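Side-chain contacts in lipase-specific foldase (Burkholderia glumae, PDB 2ES4), which assists the folding of an extracellular lipase as that enzyme passes through the periplasm: residues 309-314 and 323-328; 280-285 and 318-323. All coordinates share one frame; numbering follows the deposited sequence.

Read from the N terminus, the part of the chain that matters here starts with the long helix 263-294, turns back into helix 300-314 and ends, after a short connection, in helix 320-328. Contact 2 comes first, at 280-285, and closes a loop of 32 mostly helical residues when 318-323 returns to it. Contact 1 closes the short turn of eight residues between 309-314 and 323-328. The two cross, since 309-314 lies inside the loop of contact 2 while 323-328 runs on past its end at the shared R323. Together they tie helix 320-328 to both earlier helices, and D328 of contact 1 meets Y283 of contact 2.

Contact 1: 309-314 and 323-328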
loop_
_atom_site.group_PDB
_atom_site.type_symbol
_atom_site.label_atom_id
_atom_site.label_comp_id
_atom_site.label_asym_id
_atom_site.label_seq_id
_atom_site.Cartn_x
_atom_site.Cartn_y
_atom_site.Cartn_z
ATOM N N GLN B 309 -8.724 13.316 -31.644
ATOM C CA GLN B 309 -10.007 13.951 -31.913
ATOM C C GLN B 309 -11.090 12.898 -32.117
ATOM O O GLN B 309 -12.180 13.018 -31.557
ATOM C CB GLN B 309 -9.906 14.850 -33.142
ATOM C CG GLN B 309 -11.212 15.512 -33.547
ATOM C CD GLN B 309 -11.042 16.478 -34.691
ATOM O OE1 GLN B 309 -10.593 16.106 -35.778
ATOM N NE2 GLN B 309 -11.398 17.733 -34.454
ATOM N N LEU B 310 -10.777 11.866 -32.900
ATOM C CA LEU B 310 -11.718 10.779 -33.153
ATOM C C LEU B 310 -12.083 10.096 -31.839
ATOM O O LEU B 310 -13.249 9.783 -31.613
ATOM C CB LEU B 310 -11.121 9.745 -34.114
ATOM C CG LEU B 310 -11.938 8.464 -34.320
ATOM C CD1 LEU B 310 -13.248 8.764 -35.033
ATOM C CD2 LEU B 310 -11.133 7.455 -35.074
ATOM N N ARG B 311 -11.089 9.904 -30.972
ATOM C CA ARG B 311 -11.315 9.276 -29.673
ATOM C C ARG B 311 -12.248 10.112 -28.813
ATOM O O ARG B 311 -13.183 9.580 -28.219
ATOM C CB ARG B 311 -10.011 9.086 -28.928
ATOM C CG ARG B 311 -9.551 7.675 -28.842
ATOM C CD ARG B 311 -8.417 7.452 -27.881
ATOM N NE ARG B 311 -7.148 8.057 -28.267
ATOM C CZ ARG B 311 -6.761 9.279 -27.912
ATOM N NH1 ARG B 311 -7.549 10.046 -27.160
ATOM N NH2 ARG B 311 -5.601 9.748 -28.339
ATOM N N GLN B 312 -12.009 11.425 -28.796
ATOM C CA GLN B 312 -12.826 12.368 -28.034
ATOM C C GLN B 312 -14.266 12.439 -28.508
ATOM O O GLN B 312 -15.173 12.658 -27.707
ATOM C CB GLN B 312 -12.213 13.770 -28.081
ATOM C CG GLN B 312 -11.423 14.173 -26.840
ATOM C CD GLN B 312 -10.186 13.323 -26.607
ATOM O OE1 GLN B 312 -10.280 12.157 -26.224
ATOM N NE2 GLN B 312 -9.016 13.907 -26.833
ATOM N N GLN B 313 -14.472 12.239 -29.805
ATOM C CA GLN B 313 -15.815 12.286 -30.377
ATOM C C GLN B 313 -16.560 10.967 -30.233
ATOM O O GLN B 313 -17.786 10.950 -30.117
ATOM C CB GLN B 313 -15.755 12.676 -31.852
ATOM C CG GLN B 313 -15.068 14.005 -32.115
ATOM C CD GLN B 313 -14.891 14.292 -33.590
ATOM O OE1 GLN B 313 -14.389 13.458 -34.348
ATOM N NE2 GLN B 313 -15.297 15.483 -34.007
ATOM N N THR B 314 -15.808 9.870 -30.215
ATOM C CA THR B 314 -16.372 8.526 -30.114
ATOM C C THR B 314 -16.704 8.081 -28.687
ATOM O O THR B 314 -17.711 7.400 -28.460
ATOM C CB THR B 314 -15.408 7.490 -30.754
ATOM O OG1 THR B 314 -15.119 7.880 -32.104
ATOM C CG2 THR B 314 -16.014 6.096 -30.767
ATOM N N ARG B 323 -9.341 5.727 -21.611
ATOM C CA ARG B 323 -9.202 4.279 -21.651
ATOM C C ARG B 323 -8.883 3.779 -23.046
ATOM O O ARG B 323 -8.046 2.890 -23.208
ATOM C CB ARG B 323 -10.462 3.582 -21.142
ATOM C CG ARG B 323 -10.207 2.123 -20.788
ATOM C CD ARG B 323 -11.458 1.402 -20.356
ATOM N NE ARG B 323 -11.187 -0.020 -20.146
ATOM C CZ ARG B 323 -12.121 -0.963 -20.054
ATOM N NH1 ARG B 323 -13.408 -0.649 -20.152
ATOM N NH2 ARG B 323 -11.768 -2.225 -19.860
ATOM N N ALA B 324 -9.530 4.362 -24.051
ATOM C CA ALA B 324 -9.280 3.963 -25.432
ATOM C C ALA B 324 -7.839 4.300 -25.816
ATOM O O ALA B 324 -7.191 3.529 -26.523
ATOM C CB ALA B 324 -10.243 4.637 -26.359
ATOM N N ALA B 325 -7.324 5.413 -25.287
ATOM C CA ALA B 325 -5.942 5.841 -25.547
ATOM C C ALA B 325 -4.977 4.810 -24.982
ATOM O O ALA B 325 -3.983 4.461 -25.628
ATOM C CB ALA B 325 -5.676 7.211 -24.942
ATOM N N SER B 326 -5.324 4.275 -23.809
ATOM C CA SER B 326 -4.538 3.239 -23.147
ATOM C C SER B 326 -4.517 1.973 -23.990
ATOM O O SER B 326 -3.450 1.418 -24.240
ATOM C CB SER B 326 -5.105 2.926 -21.764
ATOM O OG SER B 326 -4.534 1.738 -21.235
ATOM N N LEU B 327 -5.691 1.534 -24.439
ATOM C CA LEU B 327 -5.776 0.341 -25.271
ATOM C C LEU B 327 -5.047 0.486 -26.600
ATOM O O LEU B 327 -4.479 -0.480 -27.107
ATOM C CB LEU B 327 -7.219 -0.093 -25.485
ATOM C CG LEU B 327 -7.825 -1.068 -24.471
ATOM C CD1 LEU B 327 -7.581 -0.599 -23.057
ATOM C CD2 LEU B 327 -9.307 -1.258 -24.737
ATOM N N ASP B 328 -5.009 1.710 -27.119
ATOM C CA ASP B 328 -4.312 1.999 -28.377
ATOM C C ASP B 328 -2.795 1.846 -28.252
ATOM O O ASP B 328 -2.104 1.631 -29.253
ATOM C CB ASP B 328 -4.606 3.420 -28.853
ATOM C CG ASP B 328 -5.991 3.580 -29.451
ATOM O OD1 ASP B 328 -6.704 2.581 -29.673
ATOM O OD2 ASP B 328 -6.361 4.735 -29.725
#
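R311 on helix 309-314 reaches across to helix 323-328, whose axis comes within 10.5 Å and runs at 136° to it, well short of antiparallel. The CA atoms of R311 and A324 are the nearest backbone pair, 7.1 Å apart. The arginine supplies the whole contact from its side. Its aliphatic part lies against the backbone and the small residues of the other helix: CD of R311 is 3.5 Å from the amide N of A325 and 3.7 Å from CB of A324. Beyond CD the chain bends (chi3 -68°), which lays the guanidinium over A325, with CB of A325 3.7 Å above the centre of one face. D328 comes in at the edge of that group, OD2 in its plane and 3.7 Å from NE of R311. This is a long salt bridge, with the carboxylate plane turned 57° from the guanidinium and no hydrogen bond between them; NE of R311 is buried here without any hydrogen-bonding partner in the model. The carboxylate's stronger ties go to helix 263-294, OD1 to the hydroxyl of Y283 and to R290, OD2 to the hydroxyl of Y286. So D328 is gripped mainly from helix 263-294, and R311 is its weaker, longer partner. Y286 also packs against R311 and L310. R323 and S326, whose CB atoms point away from 309-314, and L327 meet the chain of another protein. The arrangement is that of an α-helical hairpin, its arms splayed and both touching a long third helix at the C-terminal end of this all-helical chaperone.

Contact 2: 280-285 and 318-323; sequences QTRYQA and PGEAIR
R282 and E320 form a bidentate, end-on salt bridge between the long helix 263-294 and the first turn of helix 320-328, in the C-terminal helical bundle of the chaperone. The side chains cross at about a right angle, yet the planes of guanidinium and carboxylate are almost parallel (6°), though stepped and not in one common plane. Each nitrogen takes one oxygen: NH1 of R282 donates to OE1 of E320 at 2.8 Å, and NH2 of R282 to OE2 of E320 at 3.0 Å. Both oxygens are met on the syn side, with the donors somewhat out of the carboxylate plane. Two bonds at once fix the rotation of both groups, which a single bond would not do. The arginine gets there by a bend in its chain at chi3, whereas the glutamate runs extended beyond CG. F315, in the preceding loop, packs on both partners, and W279 touches E320. G319 is the N-cap of helix 320-328 and has the positive phi that suits a glycine, placing E320 at the very start of the helix. One turn on, R323 makes a cation-pi interaction with W279 and pairs with an acidic side chain on the chain of another protein; NH1 of R323 lies 6.6 Å from NH2 of R282, like charges not in contact. The two bonds from R282 to E320 are moderately bent, with N-H...O angles of 146° at NH1 and 153° at NH2.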
loop_
_atom_site.group_PDB
_atom_site.type_symbol
_atom_site.label_atom_id
_atom_site.label_comp_id
_atom_site.label_asym_id
_atom_site.label_seq_id
_atom_site.Cartn_x
_atom_site.Cartn_y
_atom_site.Cartn_z
ATOM N N GLN B 280 -16.059 -3.723 -25.645
ATOM C CA GLN B 280 -15.212 -4.383 -26.636
ATOM C C GLN B 280 -15.709 -4.127 -28.049
ATOM O O GLN B 280 -14.918 -3.812 -28.929
ATOM C CB GLN B 280 -15.127 -5.882 -26.375
ATOM C CG GLN B 280 -14.333 -6.247 -25.128
ATOM C CD GLN B 280 -14.444 -7.720 -24.775
ATOM O OE1 GLN B 280 -14.142 -8.591 -25.594
ATOM N NE2 GLN B 280 -14.872 -8.006 -23.548
ATOM N N THR B 281 -17.027 -4.175 -28.236
ATOM C CA THR B 281 -17.627 -3.928 -29.545
ATOM C C THR B 281 -17.405 -2.485 -29.997
ATOM O O THR B 281 -17.033 -2.241 -31.152
ATOM C CB THR B 281 -19.129 -4.246 -29.536
ATOM O OG1 THR B 281 -19.315 -5.643 -29.288
ATOM C CG2 THR B 281 -19.789 -3.881 -30.869
ATOM N N ARG B 282 -17.623 -1.540 -29.084
ATOM C CA ARG B 282 -17.437 -0.125 -29.393
ATOM C C ARG B 282 -15.976 0.214 -29.652
ATOM O O ARG B 282 -15.673 0.978 -30.571
ATOM C CB ARG B 282 -17.998 0.757 -28.280
ATOM C CG ARG B 282 -19.521 0.688 -28.152
ATOM C CD ARG B 282 -20.068 1.633 -27.083
ATOM N NE ARG B 282 -19.744 1.218 -25.714
ATOM C CZ ARG B 282 -18.854 1.819 -24.925
ATOM N NH1 ARG B 282 -18.167 2.873 -25.359
ATOM N NH2 ARG B 282 -18.662 1.375 -23.688
ATOM N N TYR B 283 -15.070 -0.391 -28.880
ATOM C CA TYR B 283 -13.648 -0.148 -29.066
ATOM C C TYR B 283 -13.182 -0.709 -30.412
ATOM O O TYR B 283 -12.389 -0.070 -31.109
ATOM C CB TYR B 283 -12.813 -0.741 -27.924
ATOM C CG TYR B 283 -11.333 -0.506 -28.120
ATOM C CD1 TYR B 283 -10.782 0.785 -27.974
ATOM C CD2 TYR B 283 -10.491 -1.549 -28.562
ATOM C CE1 TYR B 283 -9.427 1.033 -28.270
ATOM C CE2 TYR B 283 -9.141 -1.310 -28.860
ATOM C CZ TYR B 283 -8.620 -0.021 -28.716
ATOM O OH TYR B 283 -7.298 0.200 -29.006
ATOM N N GLN B 284 -13.669 -1.898 -30.763
ATOM C CA GLN B 284 -13.305 -2.531 -32.031
ATOM C C GLN B 284 -13.795 -1.735 -33.241
ATOM O O GLN B 284 -13.099 -1.666 -34.258
ATOM C CB GLN B 284 -13.818 -3.965 -32.097
ATOM C CG GLN B 284 -13.113 -4.918 -31.142
ATOM N N ALA B 285 -14.969 -1.111 -33.118
ATOM C CA ALA B 285 -15.531 -0.293 -34.202
ATOM C C ALA B 285 -14.687 0.967 -34.343
ATOM O O ALA B 285 -14.344 1.379 -35.454
ATOM C CB ALA B 285 -16.973 0.070 -33.916
ATOM N N PRO B 318 -17.454 9.918 -19.385
ATOM C CA PRO B 318 -16.221 10.282 -18.674
ATOM C C PRO B 318 -15.251 9.124 -18.426
ATOM O O PRO B 318 -15.650 8.049 -17.972
ATOM C CB PRO B 318 -16.747 10.862 -17.372
ATOM C CG PRO B 318 -18.030 11.513 -17.805
ATOM C CD PRO B 318 -18.636 10.461 -18.681
ATOM N N GLY B 319 -14.001 9.333 -18.829
ATOM C CA GLY B 319 -12.981 8.318 -18.654
ATOM C C GLY B 319 -12.738 7.364 -19.811
ATOM O O GLY B 319 -11.631 6.831 -19.932
ATOM N N GLU B 320 -13.733 7.154 -20.672
ATOM C CA GLU B 320 -13.561 6.231 -21.791
ATOM C C GLU B 320 -12.580 6.657 -22.879
ATOM O O GLU B 320 -11.921 5.805 -23.474
ATOM C CB GLU B 320 -14.897 5.851 -22.405
ATOM C CG GLU B 320 -15.749 4.968 -21.510
ATOM C CD GLU B 320 -16.873 4.275 -22.261
ATOM O OE1 GLU B 320 -17.200 4.685 -23.395
ATOM O OE2 GLU B 320 -17.423 3.296 -21.720
ATOM N N ALA B 321 -12.465 7.960 -23.134
ATOM C CA ALA B 321 -11.515 8.439 -24.149
ATOM C C ALA B 321 -10.096 8.130 -23.683
ATOM O O ALA B 321 -9.253 7.679 -24.466
ATOM C CB ALA B 321 -11.686 9.917 -24.383
ATOM N N ILE B 322 -9.870 8.305 -22.383
ATOM C CA ILE B 322 -8.574 8.024 -21.778
ATOM C C ILE B 322 -8.300 6.527 -21.836
ATOM O O ILE B 322 -7.171 6.110 -22.110
ATOM C CB ILE B 322 -8.512 8.522 -20.316
ATOM C CG1 ILE B 322 -8.581 10.053 -20.293
ATOM C CG2 ILE B 322 -7.233 8.033 -19.630
ATOM C CD1 ILE B 322 -8.478 10.671 -18.912
ATOM N N ARG B 323 -9.341 5.727 -21.611
ATOM C CA ARG B 323 -9.202 4.279 -21.651
ATOM C C ARG B 323 -8.883 3.779 -23.046
ATOM O O ARG B 323 -8.046 2.890 -23.208
ATOM C CB ARG B 323 -10.462 3.582 -21.142
ATOM C CG ARG B 323 -10.207 2.123 -20.788
ATOM C CD ARG B 323 -11.458 1.402 -20.356
ATOM N NE ARG B 323 -11.187 -0.020 -20.146
ATOM C CZ ARG B 323 -12.121 -0.963 -20.054
ATOM N NH1 ARG B 323 -13.408 -0.649 -20.152
ATOM N NH2 ARG B 323 -11.768 -2.225 -19.860
#